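Local coordinates for protein K5 lyase (Enterobacteria phage k1-5, PDB 2X3H) that probably cleaves the K5 capsular polysaccharide of its bacterial host by a lyase mechanism, as a trimeric, beta-helical phage tail spike, at residues A[168-179]-A[196-207]. Residues are numbered along the deposited sequence; the frame is centred on the assembly and turned at random.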
loop_
_atom_site.group_PDB
_atom_site.type_symbol
_atom_site.label_atom_id
_atom_site.label_comp_id
_atom_site.label_asym_id
_atom_site.label_seq_id
_atom_site.Cartn_x
_atom_site.Cartn_y
_atom_site.Cartn_z
ATOM N N VAL A 168 23.243 -13.887 7.973
ATOM C CA VAL A 168 22.929 -15.264 7.616
ATOM C C VAL A 168 21.715 -15.261 6.701
ATOM O O VAL A 168 20.724 -14.579 6.965
ATOM C CB VAL A 168 22.656 -16.133 8.871
ATOM C CG1 VAL A 168 22.267 -17.556 8.487
ATOM C CG2 VAL A 168 23.874 -16.126 9.794
ATOM N N THR A 169 21.801 -16.017 5.612
ATOM C CA THR A 169 20.658 -16.152 4.711
ATOM C C THR A 169 20.106 -17.559 4.792
ATOM O O THR A 169 20.840 -18.535 4.625
ATOM C CB THR A 169 21.067 -15.804 3.276
ATOM O OG1 THR A 169 21.372 -14.407 3.221
ATOM C CG2 THR A 169 19.963 -16.115 2.284
ATOM N N VAL A 170 18.811 -17.664 5.075
ATOM C CA VAL A 170 18.135 -18.957 5.092
ATOM C C VAL A 170 17.131 -18.901 3.955
ATOM O O VAL A 170 16.217 -18.079 3.983
ATOM C CB VAL A 170 17.393 -19.209 6.422
ATOM C CG1 VAL A 170 16.668 -20.563 6.391
ATOM C CG2 VAL A 170 18.361 -19.150 7.606
ATOM N N SER A 171 17.289 -19.756 2.952
ATOM C CA SER A 171 16.450 -19.622 1.771
ATOM C C SER A 171 15.996 -20.946 1.201
ATOM O O SER A 171 16.776 -21.910 1.095
ATOM C CB SER A 171 17.139 -18.789 0.687
ATOM O OG SER A 171 18.353 -19.366 0.286
ATOM N N ASP A 172 14.722 -20.981 0.824
ATOM C CA ASP A 172 14.138 -22.165 0.218
ATOM C C ASP A 172 14.334 -23.395 1.091
ATOM O O ASP A 172 14.836 -24.434 0.632
ATOM C CB ASP A 172 14.719 -22.352 -1.174
ATOM C CG ASP A 172 14.261 -21.267 -2.110
ATOM O OD1 ASP A 172 13.043 -20.992 -2.146
ATOM O OD2 ASP A 172 15.113 -20.664 -2.793
ATOM N N VAL A 173 13.909 -23.256 2.344
ATOM C CA VAL A 173 13.908 -24.348 3.306
ATOM C C VAL A 173 12.496 -24.794 3.638
ATOM O O VAL A 173 11.617 -23.971 3.904
ATOM C CB VAL A 173 14.651 -23.968 4.605
ATOM C CG1 VAL A 173 14.625 -25.135 5.606
ATOM C CG2 VAL A 173 16.089 -23.585 4.292
ATOM N N ASN A 174 12.283 -26.109 3.607
ATOM C CA ASN A 174 11.000 -26.705 3.993
ATOM C C ASN A 174 11.093 -27.405 5.338
ATOM O O ASN A 174 11.940 -28.278 5.528
ATOM C CB ASN A 174 10.542 -27.706 2.934
ATOM C CG ASN A 174 10.410 -27.077 1.562
ATOM O OD1 ASN A 174 9.796 -26.019 1.411
ATOM N ND2 ASN A 174 10.984 -27.725 0.548
ATOM N N PHE A 175 10.207 -27.033 6.255
ATOM C CA PHE A 175 10.173 -27.634 7.584
ATOM C C PHE A 175 8.990 -28.580 7.658
ATOM O O PHE A 175 7.847 -28.170 7.436
ATOM C CB PHE A 175 10.062 -26.548 8.658
ATOM C CG PHE A 175 11.295 -25.683 8.765
ATOM C CD1 PHE A 175 11.350 -24.448 8.117
ATOM C CD2 PHE A 175 12.403 -26.109 9.483
ATOM C CE1 PHE A 175 12.485 -23.641 8.192
ATOM C CE2 PHE A 175 13.552 -25.315 9.572
ATOM C CZ PHE A 175 13.601 -24.077 8.921
ATOM N N SER A 176 9.259 -29.846 7.969
ATOM C CA SER A 176 8.212 -30.866 7.911
ATOM C C SER A 176 8.021 -31.586 9.245
ATOM O O SER A 176 8.937 -31.615 10.082
ATOM C CB SER A 176 8.534 -31.886 6.821
ATOM O OG SER A 176 9.790 -32.491 7.057
ATOM N N ASN A 177 6.820 -32.153 9.424
ATOM C CA ASN A 177 6.449 -32.920 10.606
ATOM C C ASN A 177 6.646 -32.121 11.893
ATOM O O ASN A 177 7.095 -32.638 12.910
ATOM C CB ASN A 177 7.229 -34.237 10.655
ATOM C CG ASN A 177 6.480 -35.323 11.392
ATOM O OD1 ASN A 177 5.244 -35.383 11.341
ATOM N ND2 ASN A 177 7.217 -36.198 12.077
ATOM N N VAL A 178 6.315 -30.840 11.833
ATOM C CA VAL A 178 6.541 -29.944 12.971
ATOM C C VAL A 178 5.456 -30.172 14.018
ATOM O O VAL A 178 4.267 -30.242 13.675
ATOM C CB VAL A 178 6.508 -28.471 12.515
ATOM C CG1 VAL A 178 7.046 -27.545 13.600
ATOM C CG2 VAL A 178 7.302 -28.310 11.237
ATOM N N LYS A 179 5.867 -30.300 15.282
ATOM C CA LYS A 179 4.957 -30.600 16.399
ATOM C C LYS A 179 5.386 -29.945 17.712
ATOM O O LYS A 179 6.496 -29.394 17.822
ATOM C CB LYS A 179 4.881 -32.122 16.637
ATOM C CG LYS A 179 4.305 -32.929 15.496
ATOM C CD LYS A 179 4.335 -34.432 15.817
ATOM C CE LYS A 179 3.938 -35.242 14.584
ATOM N NZ LYS A 179 3.935 -36.730 14.811
ATOM N N GLY A 196 20.943 -8.262 10.064
ATOM C CA GLY A 196 21.187 -8.477 8.646
ATOM C C GLY A 196 20.767 -9.842 8.108
ATOM O O GLY A 196 21.267 -10.297 7.067
ATOM N N LEU A 197 19.846 -10.493 8.798
ATOM C CA LEU A 197 19.389 -11.811 8.349
ATOM C C LEU A 197 18.533 -11.672 7.104
ATOM O O LEU A 197 17.831 -10.671 6.933
ATOM C CB LEU A 197 18.551 -12.500 9.429
ATOM C CG LEU A 197 19.176 -12.578 10.834
ATOM C CD1 LEU A 197 18.289 -13.348 11.803
ATOM C CD2 LEU A 197 20.556 -13.194 10.790
ATOM N N MET A 198 18.585 -12.672 6.238
ATOM C CA MET A 198 17.634 -12.760 5.139
ATOM C C MET A 198 17.007 -14.132 5.213
ATOM O O MET A 198 17.687 -15.137 5.040
ATOM C CB MET A 198 18.320 -12.574 3.790
ATOM C CG MET A 198 18.796 -11.145 3.516
ATOM S SD MET A 198 19.702 -11.062 1.951
ATOM C CE MET A 198 20.003 -9.308 1.777
ATOM N N ILE A 199 15.714 -14.163 5.503
ATOM C CA ILE A 199 14.990 -15.412 5.649
ATOM C C ILE A 199 13.902 -15.399 4.591
ATOM O O ILE A 199 12.973 -14.586 4.666
ATOM C CB ILE A 199 14.366 -15.503 7.054
ATOM C CG1 ILE A 199 15.460 -15.641 8.126
ATOM C CG2 ILE A 199 13.341 -16.634 7.143
ATOM C CD1 ILE A 199 14.962 -15.367 9.540
ATOM N N LYS A 200 14.028 -16.263 3.589
ATOM C CA LYS A 200 13.144 -16.164 2.435
ATOM C C LYS A 200 12.782 -17.518 1.856
ATOM O O LYS A 200 13.619 -18.421 1.788
ATOM C CB LYS A 200 13.762 -15.280 1.359
ATOM C CG LYS A 200 15.183 -15.651 0.969
ATOM C CD LYS A 200 15.869 -14.458 0.305
ATOM C CE LYS A 200 17.281 -14.783 -0.102
ATOM N NZ LYS A 200 17.719 -13.873 -1.205
ATOM N N GLY A 201 11.532 -17.654 1.432
ATOM C CA GLY A 201 11.105 -18.901 0.812
ATOM C C GLY A 201 11.063 -20.020 1.825
ATOM O O GLY A 201 11.764 -21.022 1.680
ATOM N N ILE A 202 10.247 -19.845 2.856
ATOM C CA ILE A 202 10.160 -20.833 3.917
ATOM C C ILE A 202 8.798 -21.482 3.908
ATOM O O ILE A 202 7.789 -20.782 3.853
ATOM C CB ILE A 202 10.323 -20.165 5.284
ATOM C CG1 ILE A 202 11.641 -19.393 5.358
ATOM C CG2 ILE A 202 10.187 -21.169 6.407
ATOM C CD1 ILE A 202 12.902 -20.227 5.088
ATOM N N ARG A 203 8.773 -22.814 3.957
ATOM C CA ARG A 203 7.523 -23.563 4.181
ATOM C C ARG A 203 7.559 -24.253 5.535
ATOM O O ARG A 203 8.605 -24.751 5.944
ATOM C CB ARG A 203 7.311 -24.634 3.111
ATOM C CG ARG A 203 7.064 -24.091 1.702
ATOM C CD ARG A 203 6.536 -25.193 0.770
ATOM N NE ARG A 203 6.405 -24.775 -0.626
ATOM C CZ ARG A 203 7.398 -24.785 -1.511
ATOM N NH1 ARG A 203 8.625 -25.161 -1.136
ATOM N NH2 ARG A 203 7.184 -24.403 -2.777
ATOM N N GLY A 204 6.420 -24.277 6.221
ATOM C CA GLY A 204 6.290 -24.987 7.499
ATOM C C GLY A 204 4.947 -25.683 7.543
ATOM O O GLY A 204 3.933 -25.088 7.171
ATOM N N SER A 205 4.938 -26.944 7.975
ATOM C CA SER A 205 3.702 -27.702 8.125
ATOM C C SER A 205 3.598 -28.292 9.534
ATOM O O SER A 205 4.334 -29.219 9.879
ATOM C CB SER A 205 3.639 -28.820 7.089
ATOM O OG SER A 205 2.409 -29.525 7.188
ATOM N N TYR A 206 2.698 -27.735 10.328
ATOM C CA TYR A 206 2.534 -28.128 11.720
ATOM C C TYR A 206 1.375 -29.117 11.848
ATOM O O TYR A 206 0.428 -29.072 11.062
ATOM C CB TYR A 206 2.262 -26.878 12.562
ATOM C CG TYR A 206 2.282 -27.072 14.064
ATOM C CD1 TYR A 206 1.101 -27.289 14.770
ATOM C CD2 TYR A 206 3.474 -26.997 14.783
ATOM C CE1 TYR A 206 1.098 -27.459 16.147
ATOM C CE2 TYR A 206 3.490 -27.163 16.155
ATOM C CZ TYR A 206 2.293 -27.387 16.837
ATOM O OH TYR A 206 2.294 -27.545 18.212
ATOM N N SER A 207 1.459 -30.018 12.828
ATOM C CA SER A 207 0.298 -30.850 13.176
ATOM C C SER A 207 0.123 -30.936 14.690
ATOM O O SER A 207 1.075 -30.723 15.448
ATOM C CB SER A 207 0.362 -32.243 12.531
ATOM O OG SER A 207 1.363 -33.047 13.131
HETATM O O HOH W 1 10.756 -23.463 0.710
HETATM O O HOH W 2 10.581 -26.872 -2.751
HETATM O O HOH W 3 3.475 -32.372 11.833
#
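Val-170 O accepts Lys-200 N, and Val-170 N donates to Met-198 O (2.8 Å), part of the parallel pairing that joins successive coils of a right-handed beta-helix. The axes of 168-171 and 198-200, and those of 173-176 and 202-206, each approach to 4.7 Å, with a corner between them at Asp-172 and Gly-201, where both residues take positive phi. There Asp-172 N still reaches Lys-200 O, whereas Val-173 N makes a weak bond to Gly-201 O. Near the far end the register slips by one residue, a beta bulge, and Val-178 N then binds Ser-205 O.

Inside the coils the packing is apolar. Ile-202 CD1 touches Val-170 CG1 (4.0 Å), and Ile-202 CG2 lies in plane at the edge of the Phe-175 ring, 3.8 Å from CE1. Val-173 CG1 sits over one face, offset toward the rim. Farther along, Val-178 CG1 packs against Tyr-206 CD2 (3.8 Å), the two side chains crossing at about a right angle.

On the outer face Asn-174 and Arg-203 run side by side. Arg-203 NH1 donates to Asn-174 OD1 (2.9 Å, 159° at the hydrogen), which lies in the guanidinium plane. Water 1 can donate to OD1 and Gly-201 O, though other acceptors compete. The Asn-174 bond probably helps orient the guanidinium, whose NE and NH2 donate to Gly-196 O and Thr-169 OG1, respectively, of a neighbouring subunit; one side chain thus links adjacent coils and the trimer interface.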